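PDB 3IBW: GTP pyrophosphokinase from Chlorobaculum tepidum, which probably transfers pyrophosphate from ATP to GTP to make the alarmone pppGpp, the fragment here being its ACT domain, which is probably regulatory. Local coordinates for residues T31-I36 / N48-V53; I8-D14 / G43-C47; M18-I22 / L66-V72. The protein carries 1 engineered substitution. All blocks are in the same frame, centred on the assembly; numbering follows the deposited sequence.

Contact 1: T31-I36 / N48-V53; sequences TNIRTI and NLMIFV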
loop_
_atom_site.group_PDB
_atom_site.type_symbol
_atom_site.label_atom_id
_atom_site.label_comp_id
_atom_site.label_asym_id
_atom_site.label_seq_id
_atom_site.Cartn_x
_atom_site.Cartn_y
_atom_site.Cartn_z
ATOM N N THR A 31 -6.291 -3.059 10.961
ATOM C CA THR A 31 -5.208 -3.984 11.318
ATOM C C THR A 31 -3.806 -3.375 11.187
ATOM O O THR A 31 -3.616 -2.281 10.653
ATOM C CB THR A 31 -5.216 -5.307 10.477
ATOM O OG1 THR A 31 -4.992 -5.009 9.096
ATOM C CG2 THR A 31 -6.534 -6.051 10.639
ATOM N N ASN A 32 -2.832 -4.117 11.695
ATOM C CA ASN A 32 -1.429 -3.724 11.685
ATOM C C ASN A 32 -0.770 -4.295 10.436
ATOM O O ASN A 32 -0.592 -5.503 10.329
ATOM C CB ASN A 32 -0.759 -4.288 12.940
ATOM C CG ASN A 32 0.703 -3.921 13.048
ATOM O OD1 ASN A 32 1.219 -3.116 12.271
ATOM N ND2 ASN A 32 1.383 -4.517 14.020
ATOM N N ILE A 33 -0.405 -3.431 9.496
ATOM C CA ILE A 33 0.225 -3.882 8.260
ATOM C C ILE A 33 1.717 -4.067 8.475
ATOM O O ILE A 33 2.390 -3.187 9.018
ATOM C CB ILE A 33 -0.023 -2.862 7.109
ATOM C CG1 ILE A 33 -1.528 -2.764 6.822
ATOM C CG2 ILE A 33 0.750 -3.281 5.855
ATOM C CD1 ILE A 33 -1.916 -1.528 6.016
ATOM N N ARG A 34 2.229 -5.222 8.060
ATOM C CA ARG A 34 3.648 -5.510 8.194
ATOM C C ARG A 34 4.408 -5.340 6.885
ATOM O O ARG A 34 5.480 -4.738 6.862
ATOM C CB ARG A 34 3.865 -6.932 8.720
ATOM C CG ARG A 34 3.115 -7.213 10.005
ATOM C CD ARG A 34 3.080 -5.966 10.888
ATOM N NE ARG A 34 4.353 -5.708 11.551
ATOM C CZ ARG A 34 4.710 -4.523 12.034
ATOM N NH1 ARG A 34 3.890 -3.485 11.923
ATOM N NH2 ARG A 34 5.887 -4.375 12.626
ATOM N N THR A 35 3.844 -5.847 5.792
ATOM C CA THR A 35 4.504 -5.767 4.497
ATOM C C THR A 35 3.509 -5.632 3.354
ATOM O O THR A 35 2.409 -6.177 3.411
ATOM C CB THR A 35 5.329 -7.072 4.217
ATOM O OG1 THR A 35 6.276 -7.293 5.269
ATOM C CG2 THR A 35 6.072 -6.986 2.893
ATOM N N ILE A 36 3.890 -4.870 2.337
ATOM C CA ILE A 36 3.081 -4.758 1.133
ATOM C C ILE A 36 4.059 -4.812 -0.033
ATOM O O ILE A 36 5.032 -4.052 -0.066
ATOM C CB ILE A 36 2.296 -3.430 0.992
ATOM C CG1 ILE A 36 1.198 -3.354 2.048
ATOM C CG2 ILE A 36 1.694 -3.340 -0.435
ATOM C CD1 ILE A 36 0.497 -1.996 2.099
ATOM N N ASN A 48 0.966 -8.688 -2.496
ATOM C CA ASN A 48 1.138 -9.615 -1.380
ATOM C C ASN A 48 1.172 -8.719 -0.144
ATOM O O ASN A 48 1.997 -7.810 -0.040
ATOM C CB ASN A 48 2.441 -10.407 -1.501
ATOM C CG ASN A 48 2.341 -11.544 -2.500
ATOM O OD1 ASN A 48 1.297 -11.760 -3.119
ATOM N ND2 ASN A 48 3.429 -12.281 -2.657
ATOM N N LEU A 49 0.269 -8.992 0.789
ATOM C CA LEU A 49 0.128 -8.216 2.012
ATOM C C LEU A 49 0.322 -9.090 3.242
ATOM O O LEU A 49 -0.238 -10.185 3.312
ATOM C CB LEU A 49 -1.284 -7.601 2.033
ATOM C CG LEU A 49 -1.913 -7.023 3.307
ATOM C CD1 LEU A 49 -1.193 -5.742 3.703
ATOM C CD2 LEU A 49 -3.393 -6.739 3.068
HETATM N N MSE A 50 1.141 -8.632 4.187
HETATM C CA MSE A 50 1.337 -9.363 5.439
HETATM C C MSE A 50 0.789 -8.425 6.505
HETATM O O MSE A 50 1.183 -7.259 6.587
HETATM C CB MSE A 50 2.812 -9.643 5.725
HETATM C CG MSE A 50 3.491 -10.512 4.688
HETATM SE SE MSE A 50 2.824 -12.320 4.662
HETATM C CE MSE A 50 2.696 -12.644 6.570
ATOM N N ILE A 51 -0.112 -8.943 7.329
ATOM C CA ILE A 51 -0.743 -8.151 8.373
ATOM C C ILE A 51 -0.844 -8.947 9.663
ATOM O O ILE A 51 -0.757 -10.179 9.639
ATOM C CB ILE A 51 -2.207 -7.773 7.987
ATOM C CG1 ILE A 51 -3.028 -9.051 7.722
ATOM C CG2 ILE A 51 -2.231 -6.881 6.761
ATOM C CD1 ILE A 51 -4.522 -8.804 7.591
ATOM N N PHE A 52 -0.992 -8.237 10.782
ATOM C CA PHE A 52 -1.214 -8.877 12.079
ATOM C C PHE A 52 -2.731 -8.734 12.245
ATOM O O PHE A 52 -3.284 -7.630 12.168
ATOM C CB PHE A 52 -0.456 -8.176 13.205
ATOM C CG PHE A 52 0.962 -8.624 13.318
ATOM C CD1 PHE A 52 1.272 -9.901 13.773
ATOM C CD2 PHE A 52 1.991 -7.782 12.953
ATOM C CE1 PHE A 52 2.593 -10.329 13.843
ATOM C CE2 PHE A 52 3.318 -8.205 13.017
ATOM C CZ PHE A 52 3.618 -9.472 13.470
ATOM N N VAL A 53 -3.400 -9.859 12.472
ATOM C CA VAL A 53 -4.848 -9.872 12.582
ATOM C C VAL A 53 -5.317 -10.640 13.809
ATOM O O VAL A 53 -4.646 -11.556 14.280
ATOM C CB VAL A 53 -5.444 -10.455 11.258
ATOM C CG1 VAL A 53 -5.005 -11.889 11.072
ATOM C CG2 VAL A 53 -6.941 -10.331 11.246
#
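L49 and I33 meet because of their torsions: in L49, CG stands anti to the backbone N (chi1 164°), which together with the second torsion brings CD1 against I33 and I36, while in I33, CG1 lies anti to the carbonyl carbon (chi1 -63°), leaving CG2 to face that methyl. L49 CD1 approaches I33 CG2 to 3.8 Å, the two side chains crossing at about a right angle. The same CD1 lies 3.8 Å from CG1 of I36, here with the side chains alongside each other. T31 OG1 is buried near I51 without a polar partner in the model. On the other face, T35 CB packs 3.9 Å from M50 CB, and F52 runs beside N32 with ring and amide planes 34° apart.

The backbone bonds define a classic beta bulge: R34 and T35 both face M50. M50 O accepts from both R34 N (2.7 Å) and T35 N (3.1 Å), which reach it from the same face of its carbonyl plane, and the register slips by one residue. M50 N returns a bond to T35 O within the bulge, and beyond it F52 N donates to N32 O.

The R34 guanidinium makes a weak bond from NH1 to N32 OD1 and a salt bridge to D14 of the second subunit; an alanine at this position would probably leave that carboxylate without its charged mate.

This bulged hairpin is covered by I26 of helix 18-28, over I33 and L49, and by L62 of helix 56-67, over T31 and I51. Strand 4-13 flanks 48-53, while T35 and I36 pair antiparallel with a strand of the second subunit, continuing the sheet across the interface.

Contact 2: I8-D14 / G43-C47; sequences IRIVGED and GIFTC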
loop_
_atom_site.group_PDB
_atom_site.type_symbol
_atom_site.label_atom_id
_atom_site.label_comp_id
_atom_site.label_asym_id
_atom_site.label_seq_id
_atom_site.Cartn_x
_atom_site.Cartn_y
_atom_site.Cartn_z
ATOM N N ILE A 8 -1.986 -12.279 2.622
ATOM C CA ILE A 8 -3.092 -12.210 1.666
ATOM C C ILE A 8 -2.521 -11.830 0.299
ATOM O O ILE A 8 -1.697 -10.922 0.201
ATOM C CB ILE A 8 -4.125 -11.102 2.027
ATOM C CG1 ILE A 8 -4.739 -11.347 3.405
ATOM C CG2 ILE A 8 -5.222 -11.050 0.962
ATOM C CD1 ILE A 8 -5.662 -10.222 3.849
ATOM N N ARG A 9 -2.952 -12.525 -0.747
ATOM C CA ARG A 9 -2.493 -12.205 -2.092
ATOM C C ARG A 9 -3.684 -11.787 -2.941
ATOM O O ARG A 9 -4.690 -12.498 -3.010
ATOM C CB ARG A 9 -1.801 -13.402 -2.742
ATOM C CG ARG A 9 -1.468 -13.182 -4.219
ATOM C CD ARG A 9 -0.489 -14.232 -4.709
ATOM N NE ARG A 9 -0.270 -14.197 -6.155
ATOM C CZ ARG A 9 0.624 -13.431 -6.769
ATOM N NH1 ARG A 9 1.390 -12.603 -6.070
ATOM N NH2 ARG A 9 0.776 -13.516 -8.084
ATOM N N ILE A 10 -3.560 -10.629 -3.582
ATOM C CA ILE A 10 -4.612 -10.097 -4.441
ATOM C C ILE A 10 -4.065 -9.941 -5.856
ATOM O O ILE A 10 -2.938 -9.483 -6.045
ATOM C CB ILE A 10 -5.079 -8.694 -3.964
ATOM C CG1 ILE A 10 -5.509 -8.755 -2.499
ATOM C CG2 ILE A 10 -6.229 -8.177 -4.838
ATOM C CD1 ILE A 10 -4.537 -8.070 -1.560
ATOM N N VAL A 11 -4.857 -10.342 -6.846
ATOM C CA VAL A 11 -4.471 -10.201 -8.247
ATOM C C VAL A 11 -5.695 -9.565 -8.916
ATOM O O VAL A 11 -6.829 -10.014 -8.718
ATOM C CB VAL A 11 -4.137 -11.568 -8.905
ATOM C CG1 VAL A 11 -3.688 -11.341 -10.357
ATOM C CG2 VAL A 11 -3.035 -12.280 -8.115
ATOM N N GLY A 12 -5.462 -8.513 -9.697
ATOM C CA GLY A 12 -6.556 -7.823 -10.355
ATOM C C GLY A 12 -6.135 -7.092 -11.616
ATOM O O GLY A 12 -4.972 -7.134 -12.000
ATOM N N GLU A 13 -7.081 -6.406 -12.246
ATOM C CA GLU A 13 -6.808 -5.676 -13.477
ATOM C C GLU A 13 -6.122 -4.346 -13.203
ATOM O O GLU A 13 -6.489 -3.635 -12.274
ATOM C CB GLU A 13 -8.116 -5.433 -14.240
ATOM C CG GLU A 13 -9.126 -4.594 -13.474
ATOM C CD GLU A 13 -10.395 -4.323 -14.270
ATOM O OE1 GLU A 13 -10.665 -5.068 -15.232
ATOM O OE2 GLU A 13 -11.124 -3.368 -13.926
ATOM N N ASP A 14 -5.116 -4.017 -14.006
ATOM C CA ASP A 14 -4.398 -2.757 -13.845
ATOM C C ASP A 14 -5.056 -1.746 -14.780
ATOM O O ASP A 14 -4.535 -1.417 -15.842
ATOM C CB ASP A 14 -2.916 -2.957 -14.191
ATOM C CG ASP A 14 -2.120 -1.664 -14.162
ATOM O OD1 ASP A 14 -2.448 -0.763 -13.360
ATOM O OD2 ASP A 14 -1.148 -1.559 -14.939
ATOM N N GLY A 43 -0.759 -5.639 -17.752
ATOM C CA GLY A 43 -2.190 -5.397 -17.697
ATOM C C GLY A 43 -2.829 -5.761 -16.365
ATOM O O GLY A 43 -4.024 -5.543 -16.161
ATOM N N ILE A 44 -2.050 -6.333 -15.455
ATOM C CA ILE A 44 -2.591 -6.710 -14.156
ATOM C C ILE A 44 -1.692 -6.211 -13.025
ATOM O O ILE A 44 -0.598 -5.684 -13.260
ATOM C CB ILE A 44 -2.738 -8.268 -14.018
ATOM C CG1 ILE A 44 -1.366 -8.941 -14.125
ATOM C CG2 ILE A 44 -3.699 -8.817 -15.098
ATOM C CD1 ILE A 44 -1.332 -10.337 -13.535
ATOM N N PHE A 45 -2.180 -6.332 -11.798
ATOM C CA PHE A 45 -1.369 -5.966 -10.649
ATOM C C PHE A 45 -1.454 -7.148 -9.689
ATOM O O PHE A 45 -2.452 -7.884 -9.672
ATOM C CB PHE A 45 -1.870 -4.674 -9.960
ATOM C CG PHE A 45 -3.129 -4.855 -9.162
ATOM C CD1 PHE A 45 -3.086 -5.394 -7.879
ATOM C CD2 PHE A 45 -4.362 -4.545 -9.717
ATOM C CE1 PHE A 45 -4.258 -5.639 -7.171
ATOM C CE2 PHE A 45 -5.541 -4.788 -9.018
ATOM C CZ PHE A 45 -5.488 -5.333 -7.740
ATOM N N THR A 46 -0.388 -7.359 -8.928
ATOM C CA THR A 46 -0.371 -8.406 -7.921
ATOM C C THR A 46 -0.003 -7.676 -6.638
ATOM O O THR A 46 0.739 -6.687 -6.662
ATOM C CB THR A 46 0.669 -9.508 -8.208
ATOM O OG1 THR A 46 1.970 -8.929 -8.321
ATOM C CG2 THR A 46 0.320 -10.240 -9.489
ATOM N N CYS A 47 -0.536 -8.147 -5.520
ATOM C CA CYS A 47 -0.257 -7.525 -4.239
ATOM C C CYS A 47 -0.191 -8.570 -3.143
ATOM O O CYS A 47 -1.172 -9.272 -2.909
ATOM C CB CYS A 47 -1.356 -6.518 -3.885
ATOM S SG CYS A 47 -1.067 -5.644 -2.327
HETATM O O HOH W 1 0.231 -3.289 -16.656
#
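The F45 ring is the apolar centre, its CE1 lying 4.0 Å from I10 CG2 as the two side chains cross at a slant. F45 holds CG between its backbone N and carbonyl carbon (chi1 74°), which swings the ring across to G12. There the backbone N of G12 sits over one face, offset toward the rim, while E13 O approaches the ring edge in plane, 3.4 Å from F45 CD2. A beta carbon on G12 would collide with F45 CE2, so the ring takes the place a side chain would need. On the sheet face that carries F45, I10 CD1 packs 4.2 Å from CB of C47.

These residues belong to the two inner strands, 4-13 and 44-53, of the antiparallel sheet of a ferredoxin-like ACT domain. Paired bonds join I10 with C47 and G12 with F45; I10 N to C47 O (2.8 Å) lies in the carbonyl plane. M18 and I22 of helix 18-28 cover F45.

On the reverse face, V11 CG1 meets I44 CD1 at 4.1 Å, and the R9 side chain runs beside T46, bringing NH2 to 3.6 Å from T46 CG2; R9 NH1 bonds to N48. At the polar edge D14 N donates to G43 O from 42° above its carbonyl plane, at 2.9 Å. A water bridges G43 N and D14 OD2, and D14 OD1 forms a salt bridge with R34 of the second subunit.

Contact 3: M18-I22 / L66-V72; sequences MTNQI and LRKVQGV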
loop_
_atom_site.group_PDB
_atom_site.type_symbol
_atom_site.label_atom_id
_atom_site.label_comp_id
_atom_site.label_asym_id
_atom_site.label_seq_id
_atom_site.Cartn_x
_atom_site.Cartn_y
_atom_site.Cartn_z
HETATM N N MSE A 18 -7.205 1.136 -10.317
HETATM C CA MSE A 18 -7.295 -0.026 -9.434
HETATM C C MSE A 18 -6.201 -0.167 -8.368
HETATM O O MSE A 18 -6.489 -0.586 -7.246
HETATM C CB MSE A 18 -7.341 -1.309 -10.266
HETATM C CG MSE A 18 -8.697 -1.627 -10.884
HETATM SE SE MSE A 18 -10.061 -1.916 -9.539
HETATM C CE MSE A 18 -9.028 -2.886 -8.230
ATOM N N THR A 19 -4.956 0.171 -8.702
ATOM C CA THR A 19 -3.878 0.043 -7.721
ATOM C C THR A 19 -4.135 1.019 -6.574
ATOM O O THR A 19 -3.971 0.671 -5.404
ATOM C CB THR A 19 -2.490 0.272 -8.365
ATOM O OG1 THR A 19 -2.499 1.502 -9.099
ATOM C CG2 THR A 19 -2.141 -0.896 -9.304
ATOM N N ASN A 20 -4.541 2.242 -6.905
ATOM C CA ASN A 20 -4.867 3.224 -5.874
ATOM C C ASN A 20 -6.104 2.755 -5.096
ATOM O O ASN A 20 -6.170 2.909 -3.874
ATOM C CB ASN A 20 -5.167 4.593 -6.493
ATOM C CG ASN A 20 -3.913 5.361 -6.845
ATOM O OD1 ASN A 20 -3.664 6.448 -6.315
ATOM N ND2 ASN A 20 -3.106 4.795 -7.729
ATOM N N GLN A 21 -7.089 2.188 -5.790
ATOM C CA GLN A 21 -8.292 1.721 -5.104
ATOM C C GLN A 21 -7.986 0.617 -4.096
ATOM O O GLN A 21 -8.468 0.660 -2.962
ATOM C CB GLN A 21 -9.347 1.221 -6.107
ATOM C CG GLN A 21 -10.525 0.507 -5.438
ATOM C CD GLN A 21 -11.788 0.503 -6.285
ATOM O OE1 GLN A 21 -11.730 0.610 -7.507
ATOM N NE2 GLN A 21 -12.938 0.365 -5.630
ATOM N N ILE A 22 -7.173 -0.358 -4.496
ATOM C CA ILE A 22 -6.846 -1.469 -3.609
ATOM C C ILE A 22 -5.996 -1.029 -2.427
ATOM O O ILE A 22 -6.157 -1.524 -1.309
ATOM C CB ILE A 22 -6.140 -2.615 -4.384
ATOM C CG1 ILE A 22 -7.181 -3.429 -5.163
ATOM C CG2 ILE A 22 -5.404 -3.528 -3.421
ATOM C CD1 ILE A 22 -8.287 -4.014 -4.293
ATOM N N LEU A 66 -11.873 -7.232 -0.048
ATOM C CA LEU A 66 -11.011 -7.097 -1.218
ATOM C C LEU A 66 -11.574 -7.840 -2.428
ATOM O O LEU A 66 -11.490 -7.348 -3.551
ATOM C CB LEU A 66 -9.617 -7.646 -0.912
ATOM C CG LEU A 66 -8.759 -6.807 0.039
ATOM C CD1 LEU A 66 -7.684 -7.672 0.672
ATOM C CD2 LEU A 66 -8.140 -5.644 -0.723
ATOM N N ARG A 67 -12.160 -9.014 -2.197
ATOM C CA ARG A 67 -12.689 -9.809 -3.299
ATOM C C ARG A 67 -13.907 -9.165 -3.946
ATOM O O ARG A 67 -14.187 -9.403 -5.122
ATOM C CB ARG A 67 -13.006 -11.246 -2.826
ATOM C CG ARG A 67 -13.034 -12.276 -3.960
ATOM C CD ARG A 67 -13.319 -13.701 -3.474
ATOM N NE ARG A 67 -12.245 -14.245 -2.643
ATOM C CZ ARG A 67 -12.247 -14.234 -1.315
ATOM N NH1 ARG A 67 -13.271 -13.705 -0.661
ATOM N NH2 ARG A 67 -11.234 -14.757 -0.641
ATOM N N LYS A 68 -14.614 -8.331 -3.187
ATOM C CA LYS A 68 -15.801 -7.660 -3.699
ATOM C C LYS A 68 -15.503 -6.424 -4.539
ATOM O O LYS A 68 -16.411 -5.851 -5.140
ATOM C CB LYS A 68 -16.744 -7.297 -2.547
ATOM C CG LYS A 68 -17.482 -8.501 -1.973
ATOM C CD LYS A 68 -18.388 -8.105 -0.814
ATOM C CE LYS A 68 -19.002 -9.332 -0.155
ATOM N NZ LYS A 68 -19.237 -9.114 1.301
ATOM N N VAL A 69 -14.242 -6.008 -4.585
ATOM C CA VAL A 69 -13.878 -4.851 -5.393
ATOM C C VAL A 69 -13.906 -5.262 -6.871
ATOM O O VAL A 69 -13.162 -6.150 -7.295
ATOM C CB VAL A 69 -12.469 -4.327 -5.031
ATOM C CG1 VAL A 69 -12.072 -3.205 -5.982
ATOM C CG2 VAL A 69 -12.466 -3.821 -3.590
ATOM N N GLN A 70 -14.778 -4.623 -7.650
ATOM C CA GLN A 70 -14.885 -4.930 -9.071
ATOM C C GLN A 70 -13.537 -4.639 -9.718
ATOM O O GLN A 70 -12.988 -3.543 -9.582
ATOM C CB GLN A 70 -16.000 -4.093 -9.709
ATOM C CG GLN A 70 -17.393 -4.477 -9.221
ATOM C CD GLN A 70 -17.711 -5.933 -9.481
ATOM O OE1 GLN A 70 -17.517 -6.430 -10.590
ATOM N NE2 GLN A 70 -18.219 -6.624 -8.466
ATOM N N GLY A 71 -13.009 -5.632 -10.422
ATOM C CA GLY A 71 -11.712 -5.489 -11.054
ATOM C C GLY A 71 -10.706 -6.448 -10.423
ATOM O O GLY A 71 -9.631 -6.673 -10.981
ATOM N N VAL A 72 -11.031 -6.997 -9.251
ATOM C CA VAL A 72 -10.146 -7.959 -8.587
ATOM C C VAL A 72 -10.490 -9.351 -9.131
ATOM O O VAL A 72 -11.672 -9.709 -9.237
ATOM C CB VAL A 72 -10.349 -7.975 -7.045
ATOM C CG1 VAL A 72 -9.594 -9.160 -6.424
ATOM C CG2 VAL A 72 -9.854 -6.666 -6.439
HETATM O O HOH W 2 -13.733 -1.080 -8.773
#
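M18, a selenomethionine at the start of helix 18-28, reaches the 66-72 turn with a chain bent at both chi2 and chi3. The bends bring SE to 3.3 Å from Q70 O and set the terminal CE 3.8 Å from V69 CG1, the two side chains sliding past each other in opposite directions. SE also lies 4.2 Å from G71 CA. A beta carbon on G71 would run into SE, and the backbone angles of G71 by themselves call for glycine. It occupies the third position of a type II turn from V69 to V72, closed by the bond from V72 N to V69 O.

One helical turn on, Q21 holds CG anti to its own N (chi1 170°) and extends beyond it. Its amide comes at V69 from the opposite direction, NE2 lying 3.7 Å from V69 CG1. The polar link here is indirect: one water donates to both Q21 OE1 and Q70 O, bridging the helix and the turn on their exposed side.

I22 adds to the apolar packing through a single methyl. CD1 lies 3.8 Å from V72 CG2 and 3.9 Å from L66 CD2, and the I22 side chain crosses each of these two at about a right angle. V69 CG1 is a further neighbour of CD1, so the methyl is lodged among three branched side chains.

Beneath this layer, F45 of the sheet touches M18 and I22, and I10 touches L66 and V72. The contact therefore joins the first helix to L66 of helix 56-67 and the turn leading into strand 72-78, two helices lying on one face of an antiparallel sheet: the ferredoxin-like beta-alpha-beta-beta-alpha-beta topology of the ACT domain.

In the fold
All three contacts lie in a single ACT domain. Contacts 1 and 2 share strand 44-53, which pairs with 32-41 in the former and with 4-13 in the latter; their centres are about 16 Å apart, on opposite sides of the chain's centre. Contact 3 joins helix 18-28 to L66 and the turn before strand 72-78. Its centre is about 8 Å from that of contact 2, which it touches, and about 17 Å from that of contact 1. Along the chain, contacts 1 and 2 cross, as do 2 and 3, and contact 1 nests within the loop contact 3 closes. Contact 1 of one copy meets contact 2 of the other, consistent with a dimeric ACT assembly.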